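Local coordinates for glycosylation Associate Protein 2 (Streptococcus agalactiae serotype V, PDB 6OYC), which probably takes part, in a complex with Gap1 and Gap3, in the glycosylation and accessory Sec export of a streptococcal adhesin, at residues E274-T286 and S340-K354. Sequence-based numbering, arbitrary orientation.
Sequences ERHIDAIGHEFMT and SKEYEQKIVDAIQEK
Lys346 NZ is gripped by three partners: Ile277 O, 2.8 Å from it, the Glu342 carboxylate one turn back, through a salt bridge, and a water. The extended lysine thus links helix 341-354 to the antiparallel hairpin 274-286, whose first strand forms an edge of the mixed eight-stranded sheet in what is probably the alpha/beta-hydrolase-like domain. Strand 283-286 and the helix run almost parallel, as expected for a helix packed along a sheet.

At the hairpin turn, a type I turn from Asp278 to Gly281, Ser340 OG gives its proton to the anti lone pair of Asp278 OD2 (2.9 Å) and accepts from Tyr343 N, capping the helix. The other oxygen, Asp278 OD1, receives His282 N, so one carboxylate ties turn to helix start. Ala279 N donates a hydrogen bond to Glu342 OE1 (3.0 Å), reaching it from well above the carboxylate plane.

Phe284 fills the middle. Its CG lies between the backbone N and the carbonyl carbon (chi1 63°), which lays the ring against the helix. Ile347 CG1 sits 3.6 Å from the centroid of the Phe284 ring, nearly on the normal, a CH-pi contact, while His276 CB lies against the opposite face, offset toward its rim. The ring edge also points at the face of Tyr343, T-shaped with planes at 79°; Arg330 makes a cation-pi contact with the same tyrosine.

Farther along, Lys354 NZ forms a salt bridge with Glu274 OE1, 2.9 Å away, met on the syn side; Glu353 completes the network. Back at the first turn of the helix, Tyr343 OH donates to Glu283 O at 2.8 Å, approaching 44° out of the carbonyl plane.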
ATOM      1  N   GLU B 274       2.403  -0.793   5.666  1.00 32.62           N
ATOM      2  CA  GLU B 274       1.848  -1.960   6.338  1.00 33.08           C
ATOM      3  C   GLU B 274       0.981  -2.763   5.377  1.00 34.92           C
ATOM      4  O   GLU B 274       0.237  -2.196   4.565  1.00 31.16           O
ATOM      5  CB  GLU B 274       1.018  -1.548   7.561  1.00 33.83           C
ATOM      6  CG  GLU B 274       1.848  -1.038   8.746  1.00 38.58           C
ATOM      7  CD  GLU B 274       1.005  -0.901  10.023  1.00 46.67           C
ATOM      8  OE1 GLU B 274       0.363   0.156  10.221  1.00 45.54           O
ATOM      9  OE2 GLU B 274       0.965  -1.869  10.813  1.00 51.97           O
ATOM     10  N   ARG B 275       1.071  -4.085   5.486  1.00 33.92           N
ATOM     11  CA  ARG B 275       0.297  -5.012   4.675  1.00 33.20           C
ATOM     12  C   ARG B 275      -0.769  -5.662   5.546  1.00 34.00           C
ATOM     13  O   ARG B 275      -0.480  -6.089   6.666  1.00 32.50           O
ATOM     14  CB  ARG B 275       1.212  -6.076   4.072  1.00 32.88           C
ATOM     15  CG  ARG B 275       0.504  -7.234   3.341  1.00 36.01           C
ATOM     16  CD  ARG B 275       1.496  -7.890   2.367  1.00 30.60           C
ATOM     17  NE  ARG B 275       1.004  -9.120   1.767  1.00 34.32           N
ATOM     18  CZ  ARG B 275       1.122 -10.326   2.316  1.00 34.42           C
ATOM     19  NH1 ARG B 275       1.711 -10.481   3.497  1.00 35.25           N
ATOM     20  NH2 ARG B 275       0.660 -11.381   1.676  1.00 32.81           N
ATOM     21  N   HIS B 276      -1.993  -5.735   5.034  1.00 30.31           N
ATOM     22  CA  HIS B 276      -3.068  -6.457   5.694  1.00 35.17           C
ATOM     23  C   HIS B 276      -3.677  -7.430   4.692  1.00 35.22           C
ATOM     24  O   HIS B 276      -3.652  -7.179   3.482  1.00 36.88           O
ATOM     25  CB  HIS B 276      -4.134  -5.482   6.246  1.00 35.77           C
ATOM     26  CG  HIS B 276      -3.556  -4.231   6.840  1.00 34.47           C
ATOM     27  ND1 HIS B 276      -3.474  -4.019   8.197  1.00 36.99           N
ATOM     28  CD2 HIS B 276      -3.014  -3.135   6.255  1.00 36.24           C
ATOM     29  CE1 HIS B 276      -2.917  -2.841   8.425  1.00 38.16           C
ATOM     30  NE2 HIS B 276      -2.622  -2.288   7.264  1.00 36.41           N
ATOM     31  N   ILE B 277      -4.214  -8.548   5.189  1.00 31.83           N
ATOM     32  CA  ILE B 277      -4.674  -9.619   4.308  1.00 33.62           C
ATOM     33  C   ILE B 277      -5.787 -10.412   4.983  1.00 34.86           C
ATOM     34  O   ILE B 277      -5.848 -10.518   6.210  1.00 36.38           O
ATOM     35  CB  ILE B 277      -3.487 -10.529   3.906  1.00 36.51           C
ATOM     36  CG1 ILE B 277      -3.842 -11.390   2.712  1.00 35.29           C
ATOM     37  CG2 ILE B 277      -3.020 -11.395   5.068  1.00 35.36           C
ATOM     38  CD1 ILE B 277      -2.614 -11.817   1.939  1.00 37.90           C
ATOM     39  N   ASP B 278      -6.669 -10.981   4.172  1.00 37.49           N
ATOM     40  CA  ASP B 278      -7.772 -11.795   4.664  1.00 38.93           C
ATOM     41  C   ASP B 278      -7.541 -13.259   4.305  1.00 41.12           C
ATOM     42  O   ASP B 278      -6.530 -13.617   3.703  1.00 37.32           O
ATOM     43  CB  ASP B 278      -9.104 -11.268   4.121  1.00 36.88           C
ATOM     44  CG  ASP B 278      -9.412 -11.735   2.708  1.00 40.14           C
ATOM     45  OD1 ASP B 278      -8.488 -12.112   1.944  1.00 41.82           O
ATOM     46  OD2 ASP B 278     -10.613 -11.700   2.345  1.00 39.97           O
ATOM     47  N   ALA B 279      -8.521 -14.103   4.652  1.00 42.46           N
ATOM     48  CA  ALA B 279      -8.334 -15.549   4.546  1.00 40.72           C
ATOM     49  C   ALA B 279      -8.000 -15.999   3.130  1.00 40.53           C
ATOM     50  O   ALA B 279      -7.288 -16.994   2.961  1.00 39.82           O
ATOM     51  CB  ALA B 279      -9.579 -16.292   5.030  1.00 38.52           C
ATOM     52  N   ILE B 280      -8.500 -15.310   2.100  1.00 39.72           N
ATOM     53  CA  ILE B 280      -8.305 -15.789   0.736  1.00 37.77           C
ATOM     54  C   ILE B 280      -7.155 -15.082   0.029  1.00 36.94           C
ATOM     55  O   ILE B 280      -6.976 -15.272  -1.172  1.00 36.49           O
ATOM     56  CB  ILE B 280      -9.591 -15.698  -0.104  1.00 42.24           C
ATOM     57  CG1 ILE B 280     -10.022 -14.246  -0.323  1.00 43.80           C
ATOM     58  CG2 ILE B 280     -10.701 -16.561   0.500  1.00 37.33           C
ATOM     59  CD1 ILE B 280     -10.928 -14.065  -1.560  1.00 39.19           C
ATOM     60  N   GLY B 281      -6.341 -14.310   0.749  1.00 38.60           N
ATOM     61  CA  GLY B 281      -5.202 -13.658   0.130  1.00 35.53           C
ATOM     62  C   GLY B 281      -5.511 -12.330  -0.519  1.00 38.16           C
ATOM     63  O   GLY B 281      -4.735 -11.870  -1.366  1.00 41.44           O
ATOM     64  N   HIS B 282      -6.632 -11.706  -0.163  1.00 36.31           N
ATOM     65  CA  HIS B 282      -6.936 -10.357  -0.605  1.00 34.23           C
ATOM     66  C   HIS B 282      -6.233  -9.371   0.307  1.00 34.31           C
ATOM     67  O   HIS B 282      -6.379  -9.447   1.529  1.00 36.32           O
ATOM     68  CB  HIS B 282      -8.443 -10.111  -0.578  1.00 36.53           C
ATOM     69  CG  HIS B 282      -9.156 -10.646  -1.773  1.00 37.54           C
ATOM     70  ND1 HIS B 282     -10.482 -10.374  -2.028  1.00 39.41           N
ATOM     71  CD2 HIS B 282      -8.730 -11.445  -2.782  1.00 41.36           C
ATOM     72  CE1 HIS B 282     -10.841 -10.978  -3.150  1.00 39.32           C
ATOM     73  NE2 HIS B 282      -9.797 -11.635  -3.626  1.00 41.64           N
ATOM     74  N   GLU B 283      -5.467  -8.452  -0.283  1.00 32.28           N
ATOM     75  CA  GLU B 283      -4.669  -7.499   0.465  1.00 31.90           C
ATOM     76  C   GLU B 283      -5.225  -6.087   0.344  1.00 35.09           C
ATOM     77  O   GLU B 283      -5.889  -5.738  -0.637  1.00 30.99           O
ATOM     78  CB  GLU B 283      -3.210  -7.470  -0.011  1.00 30.34           C
ATOM     79  CG  GLU B 283      -2.558  -8.841  -0.185  1.00 35.11           C
ATOM     80  CD  GLU B 283      -1.302  -8.784  -1.059  1.00 31.38           C
ATOM     81  OE1 GLU B 283      -0.171  -8.865  -0.531  1.00 30.04           O
ATOM     82  OE2 GLU B 283      -1.452  -8.644  -2.285  1.00 31.79           O
ATOM     83  N   PHE B 284      -4.925  -5.284   1.367  1.00 31.09           N
ATOM     84  CA  PHE B 284      -4.813  -3.842   1.237  1.00 32.81           C
ATOM     85  C   PHE B 284      -3.580  -3.413   2.011  1.00 32.67           C
ATOM     86  O   PHE B 284      -3.074  -4.142   2.872  1.00 36.49           O
ATOM     87  CB  PHE B 284      -6.076  -3.080   1.736  1.00 36.34           C
ATOM     88  CG  PHE B 284      -6.376  -3.240   3.222  1.00 34.69           C
ATOM     89  CD1 PHE B 284      -7.110  -4.330   3.691  1.00 32.78           C
ATOM     90  CD2 PHE B 284      -5.970  -2.271   4.142  1.00 35.10           C
ATOM     91  CE1 PHE B 284      -7.404  -4.459   5.051  1.00 35.26           C
ATOM     92  CE2 PHE B 284      -6.266  -2.391   5.506  1.00 28.90           C
ATOM     93  CZ  PHE B 284      -6.976  -3.483   5.960  1.00 31.67           C
ATOM     94  N   MET B 285      -3.088  -2.226   1.695  1.00 30.59           N
ATOM     95  CA  MET B 285      -1.931  -1.691   2.391  1.00 33.56           C
ATOM     96  C   MET B 285      -2.267  -0.328   2.980  1.00 32.68           C
ATOM     97  O   MET B 285      -3.140   0.389   2.482  1.00 32.91           O
ATOM     98  CB  MET B 285      -0.717  -1.579   1.461  1.00 31.40           C
ATOM     99  CG  MET B 285      -0.109  -2.928   1.157  1.00 33.15           C
ATOM    100  SD  MET B 285      -1.071  -3.808  -0.061  1.00 35.32           S
ATOM    101  CE  MET B 285       0.055  -5.181  -0.390  1.00 33.00           C
ATOM    102  N   THR B 286      -1.558   0.034   4.041  1.00 32.75           N
ATOM    103  CA  THR B 286      -1.761   1.325   4.670  1.00 33.85           C
ATOM    104  C   THR B 286      -0.415   1.973   4.925  1.00 34.28           C
ATOM    105  O   THR B 286       0.574   1.298   5.209  1.00 36.83           O
ATOM    106  CB  THR B 286      -2.555   1.196   5.999  1.00 34.14           C
ATOM    107  OG1 THR B 286      -1.840   0.350   6.902  1.00 33.84           O
ATOM    108  CG2 THR B 286      -3.938   0.599   5.755  1.00 31.13           C
ATOM    109  N   SER B 340     -14.438  -9.633   1.597  1.00 44.81           N
ATOM    110  CA  SER B 340     -14.934 -10.376   2.743  1.00 47.51           C
ATOM    111  C   SER B 340     -15.197  -9.432   3.910  1.00 51.23           C
ATOM    112  O   SER B 340     -14.712  -8.295   3.955  1.00 49.34           O
ATOM    113  CB  SER B 340     -13.947 -11.473   3.153  1.00 42.49           C
ATOM    114  OG  SER B 340     -12.891 -10.987   3.990  1.00 41.64           O
ATOM    115  N   LYS B 341     -15.995  -9.915   4.855  1.00 55.79           N
ATOM    116  CA  LYS B 341     -16.235  -9.154   6.069  1.00 53.31           C
ATOM    117  C   LYS B 341     -14.949  -8.974   6.838  1.00 46.14           C
ATOM    118  O   LYS B 341     -14.739  -7.922   7.459  1.00 45.42           O
ATOM    119  CB  LYS B 341     -17.268  -9.849   6.965  1.00 64.61           C
ATOM    120  CG  LYS B 341     -18.729  -9.890   6.443  1.00 84.52           C
ATOM    121  CD  LYS B 341     -18.862 -10.567   5.050  1.00136.08           C
ATOM    122  CE  LYS B 341     -18.242 -11.995   5.013  1.00120.07           C
ATOM    123  NZ  LYS B 341     -17.832 -12.410   3.647  1.00140.91           N
ATOM    124  N   GLU B 342     -14.099 -10.003   6.835  1.00 42.02           N
ATOM    125  CA  GLU B 342     -12.770  -9.862   7.406  1.00 39.91           C
ATOM    126  C   GLU B 342     -12.010  -8.742   6.717  1.00 42.58           C
ATOM    127  O   GLU B 342     -11.431  -7.870   7.375  1.00 39.69           O
ATOM    128  CB  GLU B 342     -12.008 -11.168   7.282  1.00 39.40           C
ATOM    129  CG  GLU B 342     -10.603 -11.064   7.794  1.00 43.29           C
ATOM    130  CD  GLU B 342      -9.802 -12.303   7.518  1.00 40.74           C
ATOM    131  OE1 GLU B 342     -10.316 -13.196   6.827  1.00 43.04           O
ATOM    132  OE2 GLU B 342      -8.655 -12.381   7.992  1.00 43.36           O
ATOM    133  N   TYR B 343     -12.039  -8.730   5.378  1.00 41.06           N
ATOM    134  CA  TYR B 343     -11.309  -7.711   4.632  1.00 42.20           C
ATOM    135  C   TYR B 343     -11.800  -6.318   5.008  1.00 41.09           C
ATOM    136  O   TYR B 343     -11.010  -5.451   5.398  1.00 38.64           O
ATOM    137  CB  TYR B 343     -11.456  -7.973   3.130  1.00 39.18           C
ATOM    138  CG  TYR B 343     -10.655  -7.060   2.226  1.00 39.11           C
ATOM    139  CD1 TYR B 343     -11.195  -5.866   1.751  1.00 38.51           C
ATOM    140  CD2 TYR B 343      -9.371  -7.413   1.806  1.00 36.53           C
ATOM    141  CE1 TYR B 343     -10.470  -5.033   0.901  1.00 36.67           C
ATOM    142  CE2 TYR B 343      -8.634  -6.582   0.967  1.00 33.36           C
ATOM    143  CZ  TYR B 343      -9.190  -5.406   0.516  1.00 35.64           C
ATOM    144  OH  TYR B 343      -8.468  -4.600  -0.320  1.00 37.42           O
ATOM    145  N   GLU B 344     -13.118  -6.107   4.952  1.00 39.31           N
ATOM    146  CA  GLU B 344     -13.662  -4.769   5.160  1.00 40.22           C
ATOM    147  C   GLU B 344     -13.548  -4.333   6.616  1.00 40.69           C
ATOM    148  O   GLU B 344     -13.204  -3.178   6.900  1.00 40.82           O
ATOM    149  CB  GLU B 344     -15.105  -4.728   4.689  1.00 39.99           C
ATOM    150  CG  GLU B 344     -15.251  -5.069   3.230  1.00 38.21           C
ATOM    151  CD  GLU B 344     -16.689  -5.074   2.796  1.00 41.31           C
ATOM    152  OE1 GLU B 344     -17.565  -4.908   3.663  1.00 45.88           O
ATOM    153  OE2 GLU B 344     -16.957  -5.259   1.596  1.00 44.38           O
ATOM    154  N   GLN B 345     -13.806  -5.240   7.558  1.00 37.96           N
ATOM    155  CA  GLN B 345     -13.623  -4.873   8.957  1.00 40.73           C
ATOM    156  C   GLN B 345     -12.158  -4.568   9.261  1.00 44.39           C
ATOM    157  O   GLN B 345     -11.860  -3.781  10.172  1.00 43.17           O
ATOM    158  CB  GLN B 345     -14.142  -5.982   9.873  1.00 42.04           C
ATOM    159  CG  GLN B 345     -13.993  -5.689  11.359  1.00 42.60           C
ATOM    160  CD  GLN B 345     -14.809  -4.478  11.784  1.00 47.00           C
ATOM    161  OE1 GLN B 345     -16.023  -4.439  11.588  1.00 47.64           O
ATOM    162  NE2 GLN B 345     -14.142  -3.480  12.353  1.00 41.65           N
ATOM    163  N   LYS B 346     -11.226  -5.169   8.516  1.00 39.75           N
ATOM    164  CA  LYS B 346      -9.832  -4.838   8.763  1.00 36.84           C
ATOM    165  C   LYS B 346      -9.512  -3.425   8.308  1.00 38.97           C
ATOM    166  O   LYS B 346      -8.675  -2.755   8.924  1.00 39.70           O
ATOM    167  CB  LYS B 346      -8.920  -5.854   8.083  1.00 36.91           C
ATOM    168  CG  LYS B 346      -8.816  -7.091   8.916  1.00 38.22           C
ATOM    169  CD  LYS B 346      -7.889  -8.098   8.357  1.00 39.89           C
ATOM    170  CE  LYS B 346      -7.650  -9.160   9.390  1.00 41.14           C
ATOM    171  NZ  LYS B 346      -6.809 -10.226   8.856  1.00 39.06           N
ATOM    172  N   ILE B 347     -10.167  -2.950   7.245  1.00 36.40           N
ATOM    173  CA  ILE B 347      -9.970  -1.562   6.838  1.00 37.87           C
ATOM    174  C   ILE B 347     -10.466  -0.624   7.931  1.00 40.45           C
ATOM    175  O   ILE B 347      -9.794   0.352   8.290  1.00 41.08           O
ATOM    176  CB  ILE B 347     -10.661  -1.297   5.487  1.00 39.31           C
ATOM    177  CG1 ILE B 347     -10.056  -2.206   4.404  1.00 37.89           C
ATOM    178  CG2 ILE B 347     -10.558   0.185   5.106  1.00 34.41           C
ATOM    179  CD1 ILE B 347     -10.661  -2.034   3.028  1.00 38.27           C
ATOM    180  N   VAL B 348     -11.632  -0.922   8.503  1.00 41.68           N
ATOM    181  CA  VAL B 348     -12.189  -0.056   9.541  1.00 41.57           C
ATOM    182  C   VAL B 348     -11.301  -0.083  10.774  1.00 41.35           C
ATOM    183  O   VAL B 348     -10.954   0.962  11.336  1.00 43.41           O
ATOM    184  CB  VAL B 348     -13.639  -0.474   9.856  1.00 43.72           C
ATOM    185  CG1 VAL B 348     -14.129   0.149  11.149  1.00 44.57           C
ATOM    186  CG2 VAL B 348     -14.557  -0.111   8.681  1.00 40.21           C
ATOM    187  N   ASP B 349     -10.893  -1.282  11.195  1.00 40.98           N
ATOM    188  CA  ASP B 349      -9.999  -1.391  12.343  1.00 39.19           C
ATOM    189  C   ASP B 349      -8.696  -0.639  12.103  1.00 43.18           C
ATOM    190  O   ASP B 349      -8.169  -0.003  13.020  1.00 47.14           O
ATOM    191  CB  ASP B 349      -9.713  -2.860  12.662  1.00 43.82           C
ATOM    192  CG  ASP B 349     -10.954  -3.621  13.135  1.00 49.29           C
ATOM    193  OD1 ASP B 349     -11.999  -2.980  13.395  1.00 48.64           O
ATOM    194  OD2 ASP B 349     -10.888  -4.866  13.234  1.00 47.72           O
ATOM    195  N   ALA B 350      -8.161  -0.696  10.876  1.00 40.92           N
ATOM    196  CA  ALA B 350      -6.862  -0.082  10.617  1.00 39.21           C
ATOM    197  C   ALA B 350      -6.924   1.423  10.799  1.00 38.86           C
ATOM    198  O   ALA B 350      -5.992   2.025  11.345  1.00 38.18           O
ATOM    199  CB  ALA B 350      -6.369  -0.421   9.211  1.00 35.36           C
ATOM    200  N   ILE B 351      -8.017   2.051  10.353  1.00 38.92           N
ATOM    201  CA  ILE B 351      -8.184   3.484  10.588  1.00 41.26           C
ATOM    202  C   ILE B 351      -8.461   3.764  12.070  1.00 42.61           C
ATOM    203  O   ILE B 351      -7.833   4.645  12.672  1.00 43.11           O
ATOM    204  CB  ILE B 351      -9.278   4.061   9.671  1.00 43.19           C
ATOM    205  CG1 ILE B 351      -8.930   3.778   8.204  1.00 39.74           C
ATOM    206  CG2 ILE B 351      -9.407   5.581   9.886  1.00 38.37           C
ATOM    207  CD1 ILE B 351     -10.110   3.690   7.282  1.00 37.96           C
ATOM    208  N   GLN B 352      -9.369   2.999  12.694  1.00 40.67           N
ATOM    209  CA  GLN B 352      -9.634   3.196  14.121  1.00 44.57           C
ATOM    210  C   GLN B 352      -8.371   3.022  14.948  1.00 48.69           C
ATOM    211  O   GLN B 352      -8.181   3.720  15.955  1.00 47.80           O
ATOM    212  CB  GLN B 352     -10.716   2.228  14.605  1.00 44.57           C
ATOM    213  CG  GLN B 352     -12.055   2.475  13.934  1.00 54.33           C
ATOM    214  CD  GLN B 352     -13.243   1.725  14.547  1.00 59.84           C
ATOM    215  OE1 GLN B 352     -14.343   2.275  14.606  1.00 58.98           O
ATOM    216  NE2 GLN B 352     -13.038   0.468  14.962  1.00 54.52           N
ATOM    217  N   GLU B 353      -7.491   2.111  14.532  1.00 43.78           N
ATOM    218  CA  GLU B 353      -6.258   1.900  15.273  1.00 46.64           C
ATOM    219  C   GLU B 353      -5.383   3.148  15.256  1.00 46.18           C
ATOM    220  O   GLU B 353      -4.765   3.493  16.270  1.00 45.79           O
ATOM    221  CB  GLU B 353      -5.518   0.694  14.702  1.00 50.76           C
ATOM    222  CG  GLU B 353      -4.345   0.206  15.520  1.00 57.62           C
ATOM    223  CD  GLU B 353      -3.523  -0.831  14.760  1.00 72.16           C
ATOM    224  OE1 GLU B 353      -2.373  -0.518  14.373  1.00 72.61           O
ATOM    225  OE2 GLU B 353      -4.034  -1.951  14.534  1.00 75.54           O
ATOM    226  N   LYS B 354      -5.338   3.863  14.128  1.00 42.84           N
ATOM    227  CA  LYS B 354      -4.493   5.051  14.075  1.00 42.97           C
ATOM    228  C   LYS B 354      -5.136   6.245  14.769  1.00 47.12           C
ATOM    229  O   LYS B 354      -4.418   7.103  15.299  1.00 43.22           O
ATOM    230  CB  LYS B 354      -4.160   5.405  12.631  1.00 41.32           C
ATOM    231  CG  LYS B 354      -3.627   4.236  11.846  1.00 43.65           C
ATOM    232  CD  LYS B 354      -2.331   3.716  12.420  1.00 45.41           C
ATOM    233  CE  LYS B 354      -2.015   2.329  11.859  1.00 48.29           C
ATOM    234  NZ  LYS B 354      -0.684   1.852  12.324  1.00 48.93           N
TER
HETATM  235  O   HOH W   1      -3.860  -8.981   8.448  1.00 37.98           O
HETATM  236  O   HOH W   2     -12.126 -10.584   0.312  1.00 34.68           O